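Local coordinates for PhnB protein (Bacillus cereus, PDB 3OMS), which is of unknown function but belongs to the glyoxalase superfamily and may be a 3-demethylubiquinone-9 3-methyltransferase, at residues E92-I95 and D96-H100; M25-Y28 and T29-D33. One frame throughout, in Å; residues are numbered along the deposited sequence. Where two conformers were deposited one is given.

Contact 1: E92-I95 and D96-H100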
loop_
_atom_site.group_PDB
_atom_site.type_symbol
_atom_site.label_atom_id
_atom_site.label_comp_id
_atom_site.label_asym_id
_atom_site.label_seq_id
_atom_site.Cartn_x
_atom_site.Cartn_y
_atom_site.Cartn_z
ATOM N N GLU A 92 -16.136 -16.794 8.078
ATOM C CA GLU A 92 -15.312 -17.913 7.649
ATOM C C GLU A 92 -15.485 -18.187 6.169
ATOM O O GLU A 92 -14.506 -18.374 5.454
ATOM C CB GLU A 92 -15.681 -19.171 8.440
ATOM C CG GLU A 92 -14.782 -19.421 9.649
ATOM C CD GLU A 92 -13.641 -20.383 9.335
ATOM O OE1 GLU A 92 -12.937 -20.180 8.314
ATOM O OE2 GLU A 92 -13.462 -21.355 10.098
ATOM N N GLU A 93 -16.723 -18.185 5.702
ATOM C CA GLU A 93 -16.981 -18.385 4.289
ATOM C C GLU A 93 -16.272 -17.349 3.441
ATOM O O GLU A 93 -15.669 -17.688 2.423
ATOM C CB GLU A 93 -18.468 -18.344 3.994
ATOM C CG GLU A 93 -18.810 -18.255 2.503
ATOM C CD GLU A 93 -20.280 -18.577 2.203
ATOM O OE1 GLU A 93 -20.938 -19.267 3.022
ATOM O OE2 GLU A 93 -20.768 -18.137 1.134
ATOM N N GLU A 94 -16.348 -16.078 3.849
ATOM C CA GLU A 94 -15.740 -15.043 3.061
ATOM C C GLU A 94 -14.221 -15.237 3.032
ATOM O O GLU A 94 -13.619 -15.105 1.979
ATOM C CB GLU A 94 -16.083 -13.654 3.608
ATOM C CG GLU A 94 -15.311 -12.517 2.942
ATOM C CD GLU A 94 -15.373 -11.177 3.720
ATOM O OE1 GLU A 94 -15.992 -11.077 4.809
ATOM O OE2 GLU A 94 -14.721 -10.244 3.258
ATOM N N ILE A 95 -13.595 -15.494 4.177
ATOM C CA ILE A 95 -12.131 -15.568 4.218
ATOM C C ILE A 95 -11.651 -16.777 3.404
ATOM O O ILE A 95 -10.681 -16.678 2.623
ATOM C CB ILE A 95 -11.528 -15.526 5.667
ATOM C CG1 ILE A 95 -9.987 -15.406 5.559
ATOM C CG2 ILE A 95 -11.910 -16.793 6.519
ATOM C CD1 ILE A 95 -9.230 -14.975 6.868
ATOM N N ASP A 96 -12.370 -17.895 3.523
ATOM C CA ASP A 96 -12.052 -19.125 2.774
ATOM C C ASP A 96 -12.111 -18.875 1.279
ATOM O O ASP A 96 -11.194 -19.260 0.533
ATOM C CB ASP A 96 -13.019 -20.275 3.136
ATOM C CG ASP A 96 -12.759 -20.844 4.518
ATOM O OD1 ASP A 96 -11.672 -20.617 5.120
ATOM O OD2 ASP A 96 -13.666 -21.535 5.034
ATOM N N THR A 97 -13.172 -18.203 0.841
ATOM C CA THR A 97 -13.368 -17.924 -0.575
ATOM C C THR A 97 -12.356 -16.938 -1.125
ATOM O O THR A 97 -11.785 -17.193 -2.172
ATOM C CB THR A 97 -14.766 -17.372 -0.870
ATOM O OG1 THR A 97 -15.730 -18.335 -0.461
ATOM C CG2 THR A 97 -14.922 -17.150 -2.373
ATOM N N VAL A 98 -12.134 -15.814 -0.445
ATOM C CA VAL A 98 -11.228 -14.818 -0.961
ATOM C C VAL A 98 -9.783 -15.331 -0.951
ATOM O O VAL A 98 -9.026 -15.099 -1.889
ATOM C CB VAL A 98 -11.286 -13.500 -0.158
ATOM C CG1 VAL A 98 -10.391 -12.484 -0.759
ATOM C CG2 VAL A 98 -12.701 -12.946 -0.075
ATOM N N PHE A 99 -9.382 -15.989 0.119
ATOM C CA PHE A 99 -8.022 -16.528 0.185
ATOM C C PHE A 99 -7.738 -17.471 -1.007
ATOM O O PHE A 99 -6.718 -17.330 -1.683
ATOM C CB PHE A 99 -7.779 -17.248 1.515
ATOM C CG PHE A 99 -6.338 -17.595 1.756
ATOM C CD1 PHE A 99 -5.478 -16.670 2.337
ATOM C CD2 PHE A 99 -5.835 -18.849 1.411
ATOM C CE1 PHE A 99 -4.154 -16.988 2.576
ATOM C CE2 PHE A 99 -4.491 -19.159 1.625
ATOM C CZ PHE A 99 -3.675 -18.256 2.199
ATOM N N HIS A 100 -8.641 -18.422 -1.229
ATOM C CA HIS A 100 -8.510 -19.452 -2.279
ATOM C C HIS A 100 -8.426 -18.800 -3.651
ATOM O O HIS A 100 -7.640 -19.198 -4.481
ATOM C CB HIS A 100 -9.694 -20.422 -2.186
ATOM C CG HIS A 100 -9.824 -21.384 -3.324
ATOM N ND1 HIS A 100 -8.937 -22.414 -3.544
ATOM C CD2 HIS A 100 -10.784 -21.501 -4.273
ATOM C CE1 HIS A 100 -9.342 -23.116 -4.587
ATOM N NE2 HIS A 100 -10.461 -22.584 -5.042
#

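Contact 2: M25-Y28 and T29-D33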
loop_
_atom_site.group_PDB
_atom_site.type_symbol
_atom_site.label_atom_id
_atom_site.label_comp_id
_atom_site.label_asym_id
_atom_site.label_seq_id
_atom_site.Cartn_x
_atom_site.Cartn_y
_atom_site.Cartn_z
HETATM N N MSE A 25 -7.320 -5.355 -11.773
HETATM C CA MSE A 25 -8.460 -4.624 -11.263
HETATM C C MSE A 25 -9.774 -5.363 -11.420
HETATM O O MSE A 25 -10.598 -5.415 -10.503
HETATM C CB MSE A 25 -8.552 -3.282 -12.009
HETATM C CG MSE A 25 -9.455 -2.308 -11.485
HETATM SE SE MSE A 25 -8.870 -0.538 -12.264
HETATM C CE MSE A 25 -9.024 -1.039 -14.171
ATOM N N ASN A 26 -9.992 -5.928 -12.600
ATOM C CA ASN A 26 -11.188 -6.740 -12.807
ATOM C C ASN A 26 -11.249 -7.910 -11.816
ATOM O O ASN A 26 -12.318 -8.235 -11.277
ATOM C CB ASN A 26 -11.298 -7.178 -14.288
ATOM C CG ASN A 26 -11.875 -6.049 -15.176
ATOM O OD1 ASN A 26 -13.037 -5.744 -15.095
ATOM N ND2 ASN A 26 -11.061 -5.438 -15.967
ATOM N N PHE A 27 -10.098 -8.510 -11.541
ATOM C CA PHE A 27 -10.009 -9.613 -10.568
ATOM C C PHE A 27 -10.324 -9.129 -9.181
ATOM O O PHE A 27 -11.209 -9.689 -8.520
ATOM C CB PHE A 27 -8.610 -10.232 -10.625
ATOM C CG PHE A 27 -8.373 -11.325 -9.610
ATOM C CD1 PHE A 27 -9.221 -12.418 -9.526
ATOM C CD2 PHE A 27 -7.250 -11.282 -8.797
ATOM C CE1 PHE A 27 -8.963 -13.464 -8.619
ATOM C CE2 PHE A 27 -6.977 -12.304 -7.906
ATOM C CZ PHE A 27 -7.823 -13.385 -7.807
ATOM N N TYR A 28 -9.684 -8.037 -8.751
ATOM C CA TYR A 28 -9.849 -7.566 -7.357
ATOM C C TYR A 28 -11.272 -7.108 -7.068
ATOM O O TYR A 28 -11.841 -7.407 -6.023
ATOM C CB TYR A 28 -8.889 -6.421 -7.043
ATOM C CG TYR A 28 -7.424 -6.803 -7.123
ATOM C CD1 TYR A 28 -6.978 -8.134 -6.907
ATOM C CD2 TYR A 28 -6.474 -5.839 -7.378
ATOM C CE1 TYR A 28 -5.639 -8.429 -6.980
ATOM C CE2 TYR A 28 -5.173 -6.124 -7.486
ATOM C CZ TYR A 28 -4.733 -7.421 -7.278
ATOM O OH TYR A 28 -3.384 -7.615 -7.346
ATOM N N THR A 29 -11.864 -6.390 -8.006
ATOM C CA THR A 29 -13.194 -5.876 -7.774
ATOM C C THR A 29 -14.239 -7.012 -7.741
ATOM O O THR A 29 -15.340 -6.802 -7.277
ATOM C CB THR A 29 -13.621 -4.821 -8.793
ATOM O OG1 THR A 29 -13.511 -5.359 -10.096
ATOM C CG2 THR A 29 -12.775 -3.554 -8.706
ATOM N N SER A 30 -13.894 -8.209 -8.206
ATOM C CA SER A 30 -14.803 -9.367 -8.089
ATOM C C SER A 30 -14.798 -10.070 -6.715
ATOM O O SER A 30 -15.662 -10.938 -6.451
ATOM C CB SER A 30 -14.454 -10.401 -9.164
ATOM O OG SER A 30 -13.337 -11.225 -8.780
ATOM N N LEU A 31 -13.873 -9.699 -5.833
ATOM C CA LEU A 31 -13.614 -10.448 -4.613
ATOM C C LEU A 31 -14.339 -9.906 -3.411
ATOM O O LEU A 31 -14.483 -10.605 -2.413
ATOM C CB LEU A 31 -12.112 -10.413 -4.283
ATOM C CG LEU A 31 -11.176 -11.027 -5.318
ATOM C CD1 LEU A 31 -9.744 -10.891 -4.817
ATOM C CD2 LEU A 31 -11.540 -12.475 -5.577
ATOM N N PHE A 32 -14.754 -8.636 -3.479
ATOM C CA PHE A 32 -15.348 -7.975 -2.337
ATOM C C PHE A 32 -16.637 -7.279 -2.737
ATOM O O PHE A 32 -16.811 -6.847 -3.889
ATOM C CB PHE A 32 -14.374 -6.915 -1.757
ATOM C CG PHE A 32 -13.017 -7.453 -1.426
ATOM C CD1 PHE A 32 -12.826 -8.227 -0.288
ATOM C CD2 PHE A 32 -11.922 -7.191 -2.239
ATOM C CE1 PHE A 32 -11.565 -8.752 0.003
ATOM C CE2 PHE A 32 -10.671 -7.724 -1.956
ATOM C CZ PHE A 32 -10.488 -8.489 -0.837
ATOM N N ASP A 33 -17.540 -7.178 -1.774
ATOM C CA ASP A 33 -18.755 -6.424 -1.969
ATOM C C ASP A 33 -18.416 -4.963 -2.193
ATOM O O ASP A 33 -17.434 -4.472 -1.628
ATOM C CB ASP A 33 -19.662 -6.538 -0.744
ATOM C CG ASP A 33 -21.083 -6.510 -1.121
ATOM O OD1 ASP A 33 -21.529 -7.561 -1.669
ATOM O OD2 ASP A 33 -21.739 -5.450 -0.902
#

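Contact 1: E92-I95 and D96-H100
Asp96 sits one helical turn on from Glu92, and its backbone N gives a 2.9 Å hydrogen bond to Glu92 O that is close to linear (165°). The two side chains would not attract each other: Glu92 OE1 lies 3.5 Å from Asp96 OD1, with the carboxylate planes turned 64° apart. Lys120, whose NZ forms a salt bridge with each of those oxygens, probably offsets the repulsion. Thr97 grips Glu93 O twice, through its N and its OG1, each at 3.0 Å and from opposite faces of the carbonyl plane. A chi1 of -60° sets OG1 beside the backbone N, turned back toward that carbonyl. At Val98 the N bonds to Glu94 O, and CG2 rests 4.0 Å from Glu94 CG, the two side chains running alongside each other. The far end of Glu94 is held elsewhere, OE1 by Glu90 N and OE2 by Lys10 of the second subunit. Phe99 N continues the series on Ile95 O at 2.9 Å, while Ile95, Val98 and Phe99 all pack on Leu134. This is most of amphipathic helix 92-103, which connects strands 83-89 and 107-111 and lies on strands 83-89 and 131-136 in a beta-alpha-beta-beta-beta module of the glyoxalase fold.

Contact 2: M25-Y28 and T29-D33
The C-terminal part of helix 21-29, where it gives way to the loop toward strand 37-42, joins Met25 (selenomethionine) to Thr29 and Phe27 to Ser30 and Leu31. Met25 O accepts two bonds, from Thr29 OG1 at 2.9 Å and from Thr29 N at 3.0 Å, arriving from opposite faces of the carbonyl. Phe27 O is also held twice, both times by Ser30. Ser30 OG lies only 2.6 Å from Phe27 O, in the carbonyl plane on a lone pair, and chi1 of 81° is what swings it back there; Ser30 N comes to the same Phe27 O from above that plane at 3.1 Å. Leu31 N likewise reaches three residues back, to Tyr28 O at 3.1 Å, again from above the carbonyl plane. In the glyoxalase fold this is the helix of the N-terminal beta-alpha-beta-beta-beta module, packed against the sheet of strands 11-17, 64-70, 54-61 and 37-42. Leu31 packs on two rings: CD1 lies over one face of the Phe27 ring and at the edge of the Tyr28 ring, 4.4 Å from Tyr28 CD1, and CD2 is 4.1 Å from Phe27 CE1. Farther out, the Tyr28 hydroxyl is hydrogen-bonded to Asp126, its ring meets Trp132 edge-to-face, and Phe27 makes a cation-pi contact with Lys127.

Overall arrangement
Contacts 1 and 2 belong to the two matching modules of one chain, each containing a helix set against a four-stranded mixed sheet. Both straddle core and surface; contact 2 is slightly more buried, its centre about 8 Å from that of the chain against about 15 Å for contact 1. In 92-100 the outer side carries acids and their lysines while the inner side is apolar; in 25-33 side chains meet mainly through aromatic and aliphatic groups. Both include a threonine that bonds twice to the carbonyl four residues back, but only contact 2 has a serine doing so three residues back. The modules touch directly, Val98 CG1 packing 4.0 Å from Phe32 CE1, and Lys10 of the second subunit reaches both contacts.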